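Local coordinates for protein putative trimethylamine methyltransferase (Rhizobium meliloti, PDB 4YYC) that probably acts as a methyltransferase of the trimethylamine methyltransferase family, its substrate not established, at residues D85-A90 / Q97-P102; E108-A113 / A299-T304; A225-G230 / E507-F512; G316-S321 / A393-G398; C361-K364 / A368-A371. All coordinates share one frame; numbering follows the deposited sequence.

Contact 1 of 5, residues D85-A90 / Q97-P102; sequences DLWKAA and QRVHFP
The edge of the Phe-101 ring points squarely into the indole face of Trp-87. Atom CE2 of Phe-101 lies over the six-membered ring, 3.4 Å from Trp-87 CH2, and the planes stand at 88° to each other with centroids 4.7 Å apart, a T-shaped (edge-to-face) pair. On the same indole face, but over the five-membered ring, Val-99 CG1 makes a CH-pi contact 4.3 Å from that ring's centroid. The second valine methyl, Val-99 CG2, is 4.1 Å from Trp-87 CD1. A broad indole suits this place because one face can serve two partners, and the branched valine lays CG1 over that face while CG2 reaches CD1 more loosely. Phe-101 stands two residues beyond Val-99. Its CB does not aim straight at the helix, but with CG anti to the carbonyl carbon (chi1 -58°) the ring end reaches the indole. One step further out, Phe-77 makes a second edge-to-face pair with Trp-87. Strand 98-100 runs antiparallel to strands 75-77 and 93-95, and helix 81-90 packs on this small sheet where Trp-87 meets Val-99 and Phe-77. Helix 286-307 (Leu-306) and helix 105-109 (Cys-106 and Leu-109) also touch Trp-87.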
# COMPACT_ATOMS: atom_id res chain seq x y z
N ASP A 85 32.27 -2.01 31.14
CA ASP A 85 33.05 -0.94 31.74
C ASP A 85 32.61 0.41 31.24
O ASP A 85 32.55 1.36 32.01
CB ASP A 85 34.55 -1.09 31.52
CG ASP A 85 35.15 -2.20 32.33
OD1 ASP A 85 34.47 -2.83 33.18
OD2 ASP A 85 36.38 -2.45 32.17
N LEU A 86 32.30 0.51 29.95
CA LEU A 86 31.83 1.79 29.40
C LEU A 86 30.52 2.24 30.04
O LEU A 86 30.34 3.41 30.36
CB LEU A 86 31.72 1.72 27.89
CG LEU A 86 33.04 1.70 27.16
CD1 LEU A 86 32.88 1.21 25.73
CD2 LEU A 86 33.68 3.08 27.19
N TRP A 87 29.62 1.28 30.26
CA TRP A 87 28.32 1.56 30.85
C TRP A 87 28.46 1.96 32.32
O TRP A 87 27.81 2.91 32.76
CB TRP A 87 27.33 0.39 30.66
CG TRP A 87 26.67 0.43 29.31
CD1 TRP A 87 26.75 -0.50 28.31
CD2 TRP A 87 25.87 1.51 28.80
NE1 TRP A 87 26.01 -0.09 27.24
CE2 TRP A 87 25.49 1.16 27.49
CE3 TRP A 87 25.46 2.75 29.32
CZ2 TRP A 87 24.69 1.99 26.71
CZ3 TRP A 87 24.67 3.57 28.54
CH2 TRP A 87 24.31 3.18 27.24
N LYS A 88 29.33 1.27 33.07
CA LYS A 88 29.51 1.61 34.47
C LYS A 88 30.05 3.03 34.56
O LYS A 88 29.61 3.82 35.38
CB LYS A 88 30.45 0.66 35.19
CG LYS A 88 30.60 1.05 36.66
N ALA A 89 31.00 3.36 33.69
CA ALA A 89 31.61 4.70 33.69
C ALA A 89 30.63 5.80 33.35
O ALA A 89 30.76 6.91 33.86
CB ALA A 89 32.78 4.75 32.73
N ALA A 90 29.67 5.49 32.47
CA ALA A 90 28.63 6.41 32.07
C ALA A 90 27.55 6.58 33.15
O ALA A 90 26.69 7.45 33.00
CB ALA A 90 27.99 6.00 30.76
N GLN A 97 25.93 -9.34 33.43
CA GLN A 97 25.94 -8.82 32.07
C GLN A 97 24.72 -7.98 31.79
O GLN A 97 24.55 -7.54 30.66
CB GLN A 97 26.04 -9.95 31.07
CG GLN A 97 27.28 -10.78 31.30
CD GLN A 97 27.56 -11.68 30.14
OE1 GLN A 97 28.58 -11.55 29.48
NE2 GLN A 97 26.64 -12.59 29.85
N ARG A 98 23.90 -7.71 32.82
CA ARG A 98 22.67 -6.91 32.62
C ARG A 98 22.98 -5.46 32.97
O ARG A 98 23.44 -5.17 34.08
CB ARG A 98 21.57 -7.42 33.54
CG ARG A 98 20.20 -6.81 33.28
CD ARG A 98 19.57 -7.31 32.01
NE ARG A 98 19.27 -8.74 32.13
CZ ARG A 98 18.24 -9.27 32.78
NH1 ARG A 98 17.30 -8.51 33.39
NH2 ARG A 98 18.14 -10.61 32.81
N VAL A 99 22.70 -4.56 32.04
CA VAL A 99 22.87 -3.14 32.28
C VAL A 99 21.52 -2.50 32.60
O VAL A 99 20.61 -2.57 31.78
CB VAL A 99 23.50 -2.44 31.08
CG1 VAL A 99 23.77 -1.00 31.42
CG2 VAL A 99 24.79 -3.14 30.69
N HIS A 100 21.40 -1.90 33.80
CA HIS A 100 20.21 -1.17 34.22
C HIS A 100 20.48 0.32 34.07
O HIS A 100 21.49 0.84 34.58
CB HIS A 100 19.84 -1.52 35.66
CG HIS A 100 19.46 -2.96 35.84
ND1 HIS A 100 18.14 -3.38 35.88
CD2 HIS A 100 20.21 -4.08 35.96
CE1 HIS A 100 18.11 -4.70 36.03
NE2 HIS A 100 19.35 -5.15 36.10
N PHE A 101 19.57 1.04 33.43
CA PHE A 101 19.82 2.42 33.03
C PHE A 101 18.97 3.40 33.85
O PHE A 101 17.74 3.30 33.86
CB PHE A 101 19.47 2.61 31.54
CG PHE A 101 20.25 1.70 30.61
CD1 PHE A 101 19.82 0.40 30.36
CD2 PHE A 101 21.38 2.16 29.95
CE1 PHE A 101 20.50 -0.42 29.49
CE2 PHE A 101 22.08 1.33 29.09
CZ PHE A 101 21.65 0.03 28.88
N PRO A 102 19.62 4.40 34.47
CA PRO A 102 18.85 5.49 35.05
C PRO A 102 17.99 6.15 34.00
O PRO A 102 18.35 6.18 32.84
CB PRO A 102 19.91 6.47 35.50
CG PRO A 102 21.16 5.72 35.62
CD PRO A 102 21.06 4.54 34.73

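Contact 2 of 5, residues E108-A113 / A299-T304; sequences ELLKTA and AGAAFT
Leu-109 meets Ala-302 through the roots of the two side chains, with Leu-109 CB 4.1 Å from Ala-302 CB. The leucine also touches Trp-87 and Leu-306. Leu-110 carries the larger share. Its CG, placed anti to the carbonyl carbon (chi1 -81°), sits over the backbone of Ala-302, and Leu-110 CD2 comes to 3.8 Å from Ala-301 CB. The same methyl, Leu-110 CD2, lies 3.6 Å from Ala-301 O. That oxygen also accepts from Thr-304 OG1, 2.6 Å away in the carbonyl plane, so the threonine hydroxyl is satisfied within its own helix despite being buried. Alanine suits positions 301 and 302 because its short side chain lets the backbones draw close: the CA atoms of Leu-110 and Ala-302 are 5.4 Å apart. Further along, Thr-112 hydrogen-bonds through OG1 to Gln-305 OE1. At Ala-113 the chain is held in a turn by a bond from Ala-113 N to Leu-110 O, 2.9 Å long. The end of helix 105-109 thus lies on helix 286-307, with helix 81-90 next to Leu-109 and Ala-302, and Val-313 of strand 313-322 touching Ala-113, Ala-301 and Thr-304.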
# COMPACT_ATOMS: atom_id res chain seq x y z
N GLU A 108 19.95 11.23 26.84
CA GLU A 108 20.96 12.27 27.00
C GLU A 108 22.24 11.96 26.24
O GLU A 108 22.79 12.83 25.57
CB GLU A 108 21.28 12.49 28.49
CG GLU A 108 22.17 13.70 28.80
CD GLU A 108 21.49 15.07 28.59
OE1 GLU A 108 20.25 15.13 28.30
OE2 GLU A 108 22.19 16.11 28.72
N LEU A 109 22.71 10.72 26.33
CA LEU A 109 23.91 10.31 25.60
C LEU A 109 23.73 10.47 24.11
O LEU A 109 24.66 10.76 23.39
CB LEU A 109 24.28 8.88 25.93
CG LEU A 109 24.86 8.64 27.34
CD1 LEU A 109 24.86 7.16 27.70
CD2 LEU A 109 26.23 9.27 27.47
N LEU A 110 22.50 10.26 23.63
CA LEU A 110 22.22 10.37 22.20
C LEU A 110 22.13 11.79 21.68
O LEU A 110 22.05 11.99 20.47
CB LEU A 110 20.93 9.62 21.87
CG LEU A 110 21.23 8.11 21.75
CD1 LEU A 110 19.94 7.29 21.78
CD2 LEU A 110 22.03 7.79 20.50
N LYS A 111 22.22 12.78 22.56
CA LYS A 111 22.25 14.14 22.09
C LYS A 111 23.38 14.48 21.16
O LYS A 111 23.27 15.42 20.36
CB LYS A 111 22.24 15.12 23.28
CG LYS A 111 20.91 15.10 23.97
CD LYS A 111 21.02 15.98 25.18
CE LYS A 111 19.71 16.62 25.53
NZ LYS A 111 20.03 17.71 26.46
N THR A 112 24.48 13.75 21.27
CA THR A 112 25.60 13.91 20.36
C THR A 112 25.45 13.24 19.00
O THR A 112 26.27 13.47 18.12
CB THR A 112 26.92 13.49 21.03
OG1 THR A 112 26.80 12.17 21.54
CG2 THR A 112 27.29 14.41 22.13
N ALA A 113 24.44 12.39 18.81
CA ALA A 113 24.31 11.66 17.56
C ALA A 113 23.71 12.61 16.51
O ALA A 113 22.83 13.40 16.83
CB ALA A 113 23.41 10.43 17.76
N ALA A 299 19.44 1.73 24.16
CA ALA A 299 20.67 1.17 24.73
C ALA A 299 21.74 1.01 23.65
O ALA A 299 22.88 1.44 23.84
CB ALA A 299 20.35 -0.13 25.40
N GLY A 300 21.37 0.39 22.53
CA GLY A 300 22.36 0.10 21.51
C GLY A 300 22.88 1.35 20.83
O GLY A 300 24.07 1.45 20.54
N ALA A 301 21.97 2.27 20.50
CA ALA A 301 22.40 3.53 19.88
C ALA A 301 23.22 4.36 20.83
O ALA A 301 24.26 4.92 20.44
CB ALA A 301 21.22 4.30 19.34
N ALA A 302 22.81 4.45 22.11
CA ALA A 302 23.62 5.23 23.07
C ALA A 302 25.00 4.64 23.23
O ALA A 302 25.97 5.40 23.39
CB ALA A 302 22.92 5.30 24.42
N PHE A 303 25.10 3.31 23.17
CA PHE A 303 26.40 2.65 23.21
C PHE A 303 27.37 3.19 22.17
O PHE A 303 28.57 3.40 22.45
CB PHE A 303 26.23 1.15 23.04
CG PHE A 303 27.54 0.39 23.16
CD1 PHE A 303 28.23 0.34 24.35
CD2 PHE A 303 28.10 -0.18 22.05
CE1 PHE A 303 29.47 -0.34 24.42
CE2 PHE A 303 29.30 -0.87 22.10
CZ PHE A 303 29.98 -0.95 23.28
N THR A 304 26.89 3.47 20.97
CA THR A 304 27.79 3.99 19.93
C THR A 304 28.46 5.32 20.36
O THR A 304 29.61 5.58 20.02
CB THR A 304 27.10 4.17 18.56
OG1 THR A 304 26.13 5.23 18.65
CG2 THR A 304 26.48 2.84 18.06

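Contact 3 of 5, residues A225-G230 / E507-F512; sequences AKILFG and EALKEF
The Phe-512 ring is met at its base by the delta methyl of Ile-227, which approaches obliquely: Ile-227 CD1 is 3.8 Å from Phe-512 CB and 4.0 Å from Phe-512 CG. The Phe-512 side chain also touches Ala-223 and Met-224 of the isoleucine's own helix and Leu-194 of helix 192-202. The other flat group, Phe-229, takes no part; Ala-225 O lies at its edge, in plane. Ile-227 is the residue that bridges the two helices. Its CG1 branch, anti to the carbonyl carbon (chi1 -71°), carries CD1 to the phenylalanine, while its other branch serves two partners: Ile-227 CG2 is 3.6 Å from Ala-508 CB and 3.7 Å from Leu-509 CD2. The isoleucine and Leu-509 lie alongside one another, pointing opposite ways. A beta-branched residue fits here because its two arms spread to cover different neighbours, and the small alanine lets one arm come in close. After Phe-229 the helix gives way to Gly-230, whose phi of 103° is readily tolerated without a side chain; it is also the N-cap position of helix 231-236. Segments 225-229 and 507-512 run antiparallel, 168° between directions, with axes 9.7 Å apart at closest approach. This is apolar helix-on-helix packing in which a C-terminal helix lies against an outer helix of what is probably a TIM-type barrel, as in this family.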
# COMPACT_ATOMS: atom_id res chain seq x y z
N ALA A 225 37.97 0.71 2.64
CA ALA A 225 37.39 2.03 2.44
C ALA A 225 38.46 3.09 2.41
O ALA A 225 38.37 4.06 1.59
CB ALA A 225 36.39 2.35 3.54
N LYS A 226 39.48 2.96 3.26
CA LYS A 226 40.58 3.95 3.28
C LYS A 226 41.42 3.89 2.02
O LYS A 226 41.85 4.94 1.55
CB LYS A 226 41.45 3.80 4.51
CG LYS A 226 40.75 4.19 5.77
CD LYS A 226 41.63 4.17 7.02
CE LYS A 226 40.84 4.72 8.19
NZ LYS A 226 41.69 4.97 9.35
N ILE A 227 41.65 2.70 1.47
CA ILE A 227 42.29 2.58 0.15
C ILE A 227 41.48 3.33 -0.93
O ILE A 227 42.05 4.01 -1.78
CB ILE A 227 42.48 1.09 -0.23
CG1 ILE A 227 43.57 0.47 0.65
CG2 ILE A 227 42.87 0.95 -1.71
CD1 ILE A 227 43.57 -1.03 0.80
N LEU A 228 40.17 3.19 -0.87
CA LEU A 228 39.27 3.76 -1.87
C LEU A 228 39.11 5.29 -1.77
O LEU A 228 39.19 5.99 -2.77
CB LEU A 228 37.92 3.08 -1.75
CG LEU A 228 36.83 3.58 -2.66
CD1 LEU A 228 37.22 3.51 -4.13
CD2 LEU A 228 35.59 2.76 -2.41
N PHE A 229 38.86 5.78 -0.56
CA PHE A 229 38.49 7.18 -0.31
C PHE A 229 39.61 8.03 0.31
O PHE A 229 39.54 9.28 0.30
CB PHE A 229 37.36 7.21 0.71
CG PHE A 229 36.04 6.76 0.19
CD1 PHE A 229 35.19 7.64 -0.45
CD2 PHE A 229 35.59 5.45 0.41
CE1 PHE A 229 33.94 7.26 -0.89
CE2 PHE A 229 34.34 5.04 -0.06
CZ PHE A 229 33.52 5.94 -0.71
N GLY A 230 40.63 7.39 0.88
CA GLY A 230 41.64 8.10 1.68
C GLY A 230 41.46 7.92 3.18
O GLY A 230 40.32 7.83 3.68
N GLU A 507 44.24 -1.96 -8.06
CA GLU A 507 45.44 -2.74 -7.76
C GLU A 507 45.70 -2.78 -6.25
O GLU A 507 46.02 -3.84 -5.71
CB GLU A 507 46.65 -2.18 -8.52
CG GLU A 507 47.98 -2.81 -8.19
N ALA A 508 45.58 -1.64 -5.59
CA ALA A 508 45.78 -1.59 -4.15
C ALA A 508 44.76 -2.41 -3.39
O ALA A 508 45.08 -3.04 -2.39
CB ALA A 508 45.74 -0.15 -3.66
N LEU A 509 43.50 -2.37 -3.84
CA LEU A 509 42.49 -3.22 -3.21
C LEU A 509 42.80 -4.70 -3.40
O LEU A 509 42.68 -5.47 -2.48
CB LEU A 509 41.10 -2.92 -3.79
CG LEU A 509 40.54 -1.56 -3.36
CD1 LEU A 509 39.35 -1.18 -4.26
CD2 LEU A 509 40.17 -1.57 -1.87
N LYS A 510 43.16 -5.09 -4.63
CA LYS A 510 43.48 -6.48 -4.91
C LYS A 510 44.69 -6.92 -4.12
O LYS A 510 44.73 -8.05 -3.65
CB LYS A 510 43.78 -6.66 -6.39
CG LYS A 510 42.59 -6.54 -7.29
CD LYS A 510 43.07 -6.62 -8.74
CE LYS A 510 41.89 -6.82 -9.63
NZ LYS A 510 41.36 -8.20 -9.54
N GLU A 511 45.67 -6.04 -3.96
CA GLU A 511 46.88 -6.39 -3.17
C GLU A 511 46.53 -6.61 -1.72
O GLU A 511 47.00 -7.58 -1.12
CB GLU A 511 47.97 -5.33 -3.29
CG GLU A 511 48.77 -5.49 -4.56
CD GLU A 511 49.88 -4.46 -4.72
OE1 GLU A 511 50.07 -4.03 -5.90
OE2 GLU A 511 50.58 -4.14 -3.71
N PHE A 512 45.65 -5.76 -1.18
CA PHE A 512 45.17 -5.89 0.21
C PHE A 512 44.44 -7.19 0.42
O PHE A 512 44.67 -7.92 1.39
CB PHE A 512 44.29 -4.73 0.59
CG PHE A 512 43.64 -4.87 1.95
CD1 PHE A 512 44.33 -4.50 3.11
CD2 PHE A 512 42.36 -5.41 2.08
CE1 PHE A 512 43.76 -4.67 4.37
CE2 PHE A 512 41.79 -5.58 3.34
CZ PHE A 512 42.48 -5.20 4.48

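Contact 4 of 5, residues G316-S321 / A393-G398; sequences GTFAAS and AGWLEG
Phe-318 reaches across to Trp-395 with the far end of its ring. From CB, which points toward the tryptophan, the side chain extends with CG anti to the backbone N (chi1 175°), and this brings CE1 and CZ to the benzene end of the indole. Phe-318 CE1 is 3.6 Å from Trp-395 CH2 and 4.1 Å from Trp-395 CZ2. The ring tip, Phe-318 CZ, lies 3.9 Å from Trp-395 CH2. The side chains come from opposite directions, and the ring planes meet obliquely at 35° with centroids 5.8 Å apart. Phe-318 sits on strand 313-322, between the parallel strands 269-277 and 354-355, in the sheet of the probable (beta/alpha)8 barrel. Trp-395 belongs to strand 395-396, at the margin of a separate small sheet, and the two rings meet across the two sheets by apolar contact. Long, rigid aromatic side chains suit the place, meeting at their ends although the backbones are far apart. Phe-318 also stacks on Phe-275, and its side chain comes within about 4 Å of an unidentified bound ligand, consistent with its lining a pocket. Trp-395 packs edge-to-face with His-391, and its one polar side-chain atom, NE1, hydrogen-bonds to Cys-361 O, which helps fix the rotation of the indole.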
# COMPACT_ATOMS: atom_id res chain seq x y z
N GLY A 316 16.86 1.51 13.95
CA GLY A 316 16.39 0.47 13.02
C GLY A 316 15.29 -0.33 13.64
O GLY A 316 15.09 -0.30 14.85
N THR A 317 14.52 -1.02 12.82
CA THR A 317 13.54 -1.96 13.30
C THR A 317 13.39 -3.00 12.14
O THR A 317 13.07 -2.61 11.04
CB THR A 317 12.19 -1.24 13.57
OG1 THR A 317 12.28 -0.45 14.77
CG2 THR A 317 11.06 -2.21 13.75
N PHE A 318 13.51 -4.29 12.46
CA PHE A 318 12.95 -5.34 11.62
C PHE A 318 11.80 -5.90 12.44
O PHE A 318 12.05 -6.42 13.56
CB PHE A 318 13.94 -6.43 11.29
CG PHE A 318 13.33 -7.54 10.54
CD1 PHE A 318 13.25 -7.49 9.18
CD2 PHE A 318 12.76 -8.62 11.22
CE1 PHE A 318 12.63 -8.52 8.47
CE2 PHE A 318 12.16 -9.66 10.51
CZ PHE A 318 12.09 -9.58 9.14
N ALA A 319 10.60 -5.80 11.92
CA ALA A 319 9.43 -6.24 12.66
C ALA A 319 8.42 -6.93 11.77
O ALA A 319 7.98 -6.39 10.75
CB ALA A 319 8.85 -5.09 13.47
N ALA A 320 8.16 -8.16 12.10
CA ALA A 320 7.16 -8.95 11.42
C ALA A 320 6.30 -9.64 12.47
O ALA A 320 6.50 -9.43 13.69
CB ALA A 320 7.85 -9.92 10.49
N SER A 321 5.31 -10.40 12.03
CA SER A 321 4.45 -11.14 12.95
C SER A 321 4.74 -12.63 12.85
O SER A 321 5.64 -13.06 12.10
CB SER A 321 2.97 -10.80 12.69
OG SER A 321 2.71 -10.72 11.31
N ALA A 393 14.26 -4.25 -2.35
CA ALA A 393 13.99 -5.13 -3.51
C ALA A 393 14.70 -6.43 -3.41
O ALA A 393 15.90 -6.46 -3.01
CB ALA A 393 14.33 -4.48 -4.81
N GLY A 394 14.04 -7.48 -3.82
CA GLY A 394 14.67 -8.79 -3.96
C GLY A 394 14.35 -9.86 -2.93
O GLY A 394 14.64 -11.05 -3.19
N TRP A 395 13.82 -9.49 -1.76
CA TRP A 395 13.51 -10.46 -0.71
C TRP A 395 12.34 -11.37 -1.07
O TRP A 395 11.25 -10.89 -1.45
CB TRP A 395 13.15 -9.66 0.54
CG TRP A 395 12.60 -10.33 1.74
CD1 TRP A 395 11.41 -10.99 1.87
CD2 TRP A 395 13.17 -10.31 3.05
NE1 TRP A 395 11.19 -11.33 3.19
CE2 TRP A 395 12.26 -10.94 3.93
CE3 TRP A 395 14.39 -9.83 3.58
CZ2 TRP A 395 12.53 -11.10 5.28
CZ3 TRP A 395 14.62 -9.99 4.90
CH2 TRP A 395 13.71 -10.63 5.73
N LEU A 396 12.53 -12.66 -0.83
CA LEU A 396 11.47 -13.62 -0.98
C LEU A 396 11.65 -14.65 0.14
O LEU A 396 12.72 -14.78 0.76
CB LEU A 396 11.60 -14.26 -2.40
CG LEU A 396 10.42 -14.99 -2.97
CD1 LEU A 396 9.19 -14.10 -3.09
CD2 LEU A 396 10.79 -15.51 -4.35
N GLU A 397 10.60 -15.41 0.40
CA GLU A 397 10.64 -16.57 1.25
C GLU A 397 11.13 -16.19 2.64
O GLU A 397 11.98 -16.85 3.23
CB GLU A 397 11.47 -17.70 0.59
CG GLU A 397 11.14 -19.06 1.14
CD GLU A 397 12.09 -20.12 0.66
OE1 GLU A 397 12.15 -20.38 -0.58
OE2 GLU A 397 12.82 -20.67 1.49
N GLY A 398 10.62 -15.09 3.18
CA GLY A 398 10.89 -14.75 4.54
C GLY A 398 12.33 -14.39 4.82
O GLY A 398 12.77 -14.42 5.99

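Contact 5 of 5, residues C361-K364 / A368-A371; sequences CGSK and AQAA
Ser-363 and Gln-369 both extend from the backbone, OG of the serine and CG of the glutamine each anti to their own backbone N (chi1 -166° and 179°), which brings OG and the amide oxygen to one shared water. The setting is a beta-alpha loop of the probable TIM barrel, leading from strand 354-355 into helix 368-383 and folding against its first turn. Ser-363 CB rests 3.6 Å from Ala-370 N and 3.8 Å from Gln-369 CD, close packing that a small residue permits. The water donates to Ser-363 OG at 3.2 Å and to Gln-369 OE1 at 2.8 Å. OG is also bonded to Asp-367 OD1, which takes Ala-370 N as well, so serine and helix start share an acceptor; Gln-369 OE1 takes Asp-466 N of the second subunit. Cys-361 supplies the apolar part, its SG lying between the backbone N and the carbonyl carbon and 3.9 Å from Ala-370 CB. Lys-364 folds back to donate from NZ to Gly-362 O, 3.1 Å away, and its charge also meets Asp-466 of the second subunit, for the loop lies at the subunit interface. Gln-369 NE2 merely packs close to Ser-363 N, at 3.5 Å, held there by its bond to Glu-373 OE2.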
# COMPACT_ATOMS: atom_id res chain seq x y z
N CYS A 361 8.13 -10.13 2.35
CA CYS A 361 7.10 -11.14 2.18
C CYS A 361 7.56 -12.52 2.61
O CYS A 361 8.78 -12.79 2.81
CB CYS A 361 6.66 -11.19 0.72
SG CYS A 361 7.97 -11.75 -0.43
N GLY A 362 6.60 -13.42 2.75
CA GLY A 362 6.83 -14.79 3.14
C GLY A 362 6.55 -15.79 2.05
O GLY A 362 6.78 -16.99 2.23
N SER A 363 6.02 -15.35 0.92
CA SER A 363 5.76 -16.27 -0.17
C SER A 363 6.99 -16.92 -0.74
O SER A 363 8.07 -16.38 -0.65
CB SER A 363 5.07 -15.50 -1.31
OG SER A 363 4.51 -16.40 -2.23
N LYS A 364 6.82 -18.11 -1.32
CA LYS A 364 7.92 -18.83 -1.95
C LYS A 364 8.16 -18.44 -3.40
O LYS A 364 9.17 -18.82 -3.99
CB LYS A 364 7.70 -20.35 -1.83
CG LYS A 364 8.19 -20.95 -0.51
CD LYS A 364 7.69 -20.37 0.77
CE LYS A 364 6.22 -20.56 0.96
NZ LYS A 364 5.77 -19.94 2.23
N ALA A 368 0.93 -13.20 -6.26
CA ALA A 368 0.13 -12.14 -5.65
C ALA A 368 0.28 -12.03 -4.15
O ALA A 368 0.14 -10.97 -3.62
CB ALA A 368 -1.34 -12.26 -6.06
N GLN A 369 0.65 -13.14 -3.49
CA GLN A 369 0.97 -13.07 -2.06
C GLN A 369 2.23 -12.25 -1.85
O GLN A 369 2.25 -11.30 -1.03
CB GLN A 369 1.13 -14.48 -1.44
CG GLN A 369 1.48 -14.41 0.03
CD GLN A 369 1.83 -15.74 0.64
OE1 GLN A 369 1.44 -16.80 0.14
NE2 GLN A 369 2.60 -15.70 1.71
N ALA A 370 3.28 -12.59 -2.58
CA ALA A 370 4.53 -11.85 -2.45
C ALA A 370 4.28 -10.37 -2.66
O ALA A 370 4.81 -9.50 -1.93
CB ALA A 370 5.54 -12.34 -3.43
N ALA A 371 3.46 -10.07 -3.70
CA ALA A 371 3.23 -8.67 -4.08
C ALA A 371 2.39 -7.92 -3.07
O ALA A 371 2.71 -6.78 -2.75
CB ALA A 371 2.59 -8.62 -5.46
O HOH W 1 1.81 -18.15 -2.31

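The five contacts fall into two pairs and one outlier. Contacts 1 and 2, with centres 13 Å apart, touch one another: Trp-87 CZ2 lies 3.4 Å from Ala-299 O, and Trp-87 also touches Leu-109 and Phe-303. Contacts 4 and 5 have centres 11 Å apart and are joined through the backbone, with Glu-397 N 2.9 Å from Ser-363 O, probably a hydrogen bond. The unidentified ligand is near contact 4; in contact 5, the side chain of Cys-361 is about 13 Å from the bound unknown ligand. Nearest atoms of contacts 2 and 4 are about 7 Å apart. Contact 3 stands apart, its centre 31 Å or more from the others.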